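Local coordinates for extracellular haem-binding protein (Streptomyces reticuli, PDB 3FPW), which binds and degrades haem outside the cell and, as an oligomer, interacts with its cognate two-component sensor kinase, at the interface of chains A and B. Sequence-based numbering; all coordinates share one arbitrary frame. Chains: chain A/B, Extracellular haem-binding protein.

The interface of chains A and B. Residues chain A 137, 150-152; chain B 142-143, 145-146.
A:Phe151 contributes two flat groups to this patch: its peptide carbonyl meets the OG1 hydroxyl of B:Thr142 across the contact, while its phenyl ring stays within its own chain and carries CD2 of A:Leu137 over one face, 4.2 Å above the plane and displaced toward the rim. The other branch of A:Leu137, CD1, meets the methyl CG2 of B:Thr142 tip to tip at 3.5 Å. The hydroxyl OG1 of B:Thr142 donates a hydrogen bond of 2.7 Å to the carbonyl O of A:Phe151, approaching from above the carbonyl plane, 46° out of it. In B:Thr142 a chi1 of 59° places the hydroxyl over the backbone, flanked by N and C, and turns it to A:Phe151 while the methyl reaches A:Leu137. A valine here would probably leave the A:Phe151 carbonyl without this hydroxyl donor. On the amide side of A:Phe151, a water 2.8 Å from backbone N also lies 2.9 Å from the carboxylate OD2 of B:Asp145, bridging the chains. Apolar packing flanks these polar links: A:Leu150 lays CD1 against CB of B:Asp145 at 3.6 Å, and its CD2 faces CG1 of B:Ile146. A:Leu152 runs antiparallel alongside B:Thr142, its CD1 beside OG1, and brings CD2 to CD1 of B:Ile146, 3.8 Å away. The site thus docks the 3-10 helix 141-145 of one subunit against the 150-152 loop of its neighbour, and probably helps hold together the oligomer through which HbpS engages its sensor kinase.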
loop_
_atom_site.group_PDB
_atom_site.type_symbol
_atom_site.label_atom_id
_atom_site.label_comp_id
_atom_site.label_asym_id
_atom_site.label_seq_id
_atom_site.Cartn_x
_atom_site.Cartn_y
_atom_site.Cartn_z
ATOM N N LEU A 137 -1.448 -15.115 -22.607
ATOM C CA LEU A 137 -0.633 -15.614 -21.513
ATOM C C LEU A 137 0.036 -16.957 -21.835
ATOM O O LEU A 137 1.017 -17.346 -21.195
ATOM C CB LEU A 137 -1.479 -15.727 -20.251
ATOM C CG LEU A 137 -1.987 -14.393 -19.715
ATOM C CD1 LEU A 137 -2.834 -14.601 -18.478
ATOM C CD2 LEU A 137 -0.829 -13.442 -19.419
ATOM N N LEU A 150 -5.690 -7.294 -15.022
ATOM C CA LEU A 150 -6.420 -8.521 -14.741
ATOM C C LEU A 150 -6.777 -9.148 -16.066
ATOM O O LEU A 150 -7.631 -8.646 -16.787
ATOM C CB LEU A 150 -7.671 -8.225 -13.905
ATOM C CG LEU A 150 -8.490 -9.461 -13.560
ATOM C CD1 LEU A 150 -7.653 -10.561 -12.939
ATOM C CD2 LEU A 150 -9.649 -9.050 -12.615
ATOM N N PHE A 151 -6.095 -10.242 -16.394
ATOM C CA PHE A 151 -6.234 -10.884 -17.693
ATOM C C PHE A 151 -7.326 -11.961 -17.627
ATOM O O PHE A 151 -7.064 -13.170 -17.651
ATOM C CB PHE A 151 -4.892 -11.489 -18.077
ATOM C CG PHE A 151 -3.925 -10.479 -18.613
ATOM C CD1 PHE A 151 -3.257 -9.600 -17.767
ATOM C CD2 PHE A 151 -3.703 -10.373 -19.982
ATOM C CE1 PHE A 151 -2.357 -8.659 -18.263
ATOM C CE2 PHE A 151 -2.806 -9.421 -20.482
ATOM C CZ PHE A 151 -2.140 -8.562 -19.632
ATOM N N LEU A 152 -8.558 -11.509 -17.516
ATOM C CA LEU A 152 -9.684 -12.383 -17.249
ATOM C C LEU A 152 -10.875 -11.785 -17.982
ATOM O O LEU A 152 -11.122 -10.576 -17.889
ATOM C CB LEU A 152 -9.933 -12.404 -15.739
ATOM C CG LEU A 152 -11.132 -13.185 -15.234
ATOM C CD1 LEU A 152 -10.949 -14.693 -15.508
ATOM C CD2 LEU A 152 -11.320 -12.893 -13.754
ATOM N N THR B 142 -6.497 -17.260 -14.175
ATOM C CA THR B 142 -6.337 -15.873 -13.722
ATOM C C THR B 142 -7.398 -15.425 -12.714
ATOM O O THR B 142 -7.422 -14.274 -12.314
ATOM C CB THR B 142 -6.236 -14.891 -14.912
ATOM O OG1 THR B 142 -7.419 -14.985 -15.704
ATOM C CG2 THR B 142 -5.028 -15.265 -15.787
ATOM N N LEU B 143 -8.282 -16.336 -12.309
ATOM C CA LEU B 143 -9.193 -16.036 -11.208
ATOM C C LEU B 143 -8.371 -15.579 -10.010
ATOM O O LEU B 143 -8.769 -14.671 -9.277
ATOM C CB LEU B 143 -10.025 -17.260 -10.833
ATOM C CG LEU B 143 -11.167 -17.594 -11.787
ATOM C CD1 LEU B 143 -11.775 -18.912 -11.366
ATOM C CD2 LEU B 143 -12.224 -16.519 -11.801
ATOM N N ASP B 145 -5.866 -13.838 -9.784
ATOM C CA ASP B 145 -5.321 -12.484 -9.902
ATOM C C ASP B 145 -6.296 -11.427 -9.393
ATOM O O ASP B 145 -5.964 -10.246 -9.278
ATOM C CB ASP B 145 -4.899 -12.239 -11.353
ATOM C CG ASP B 145 -3.697 -13.103 -11.747
ATOM O OD1 ASP B 145 -2.777 -13.249 -10.912
ATOM O OD2 ASP B 145 -3.671 -13.641 -12.859
ATOM N N ILE B 146 -7.503 -11.862 -9.067
ATOM C CA ILE B 146 -8.497 -10.957 -8.509
ATOM C C ILE B 146 -8.055 -10.544 -7.110
ATOM O O ILE B 146 -7.737 -11.387 -6.263
ATOM C CB ILE B 146 -9.870 -11.625 -8.486
ATOM C CG1 ILE B 146 -10.380 -11.824 -9.912
ATOM C CG2 ILE B 146 -10.884 -10.826 -7.627
ATOM C CD1 ILE B 146 -11.605 -12.726 -10.018
HETATM O O HOH W 1 -4.254 -11.451 -14.612
#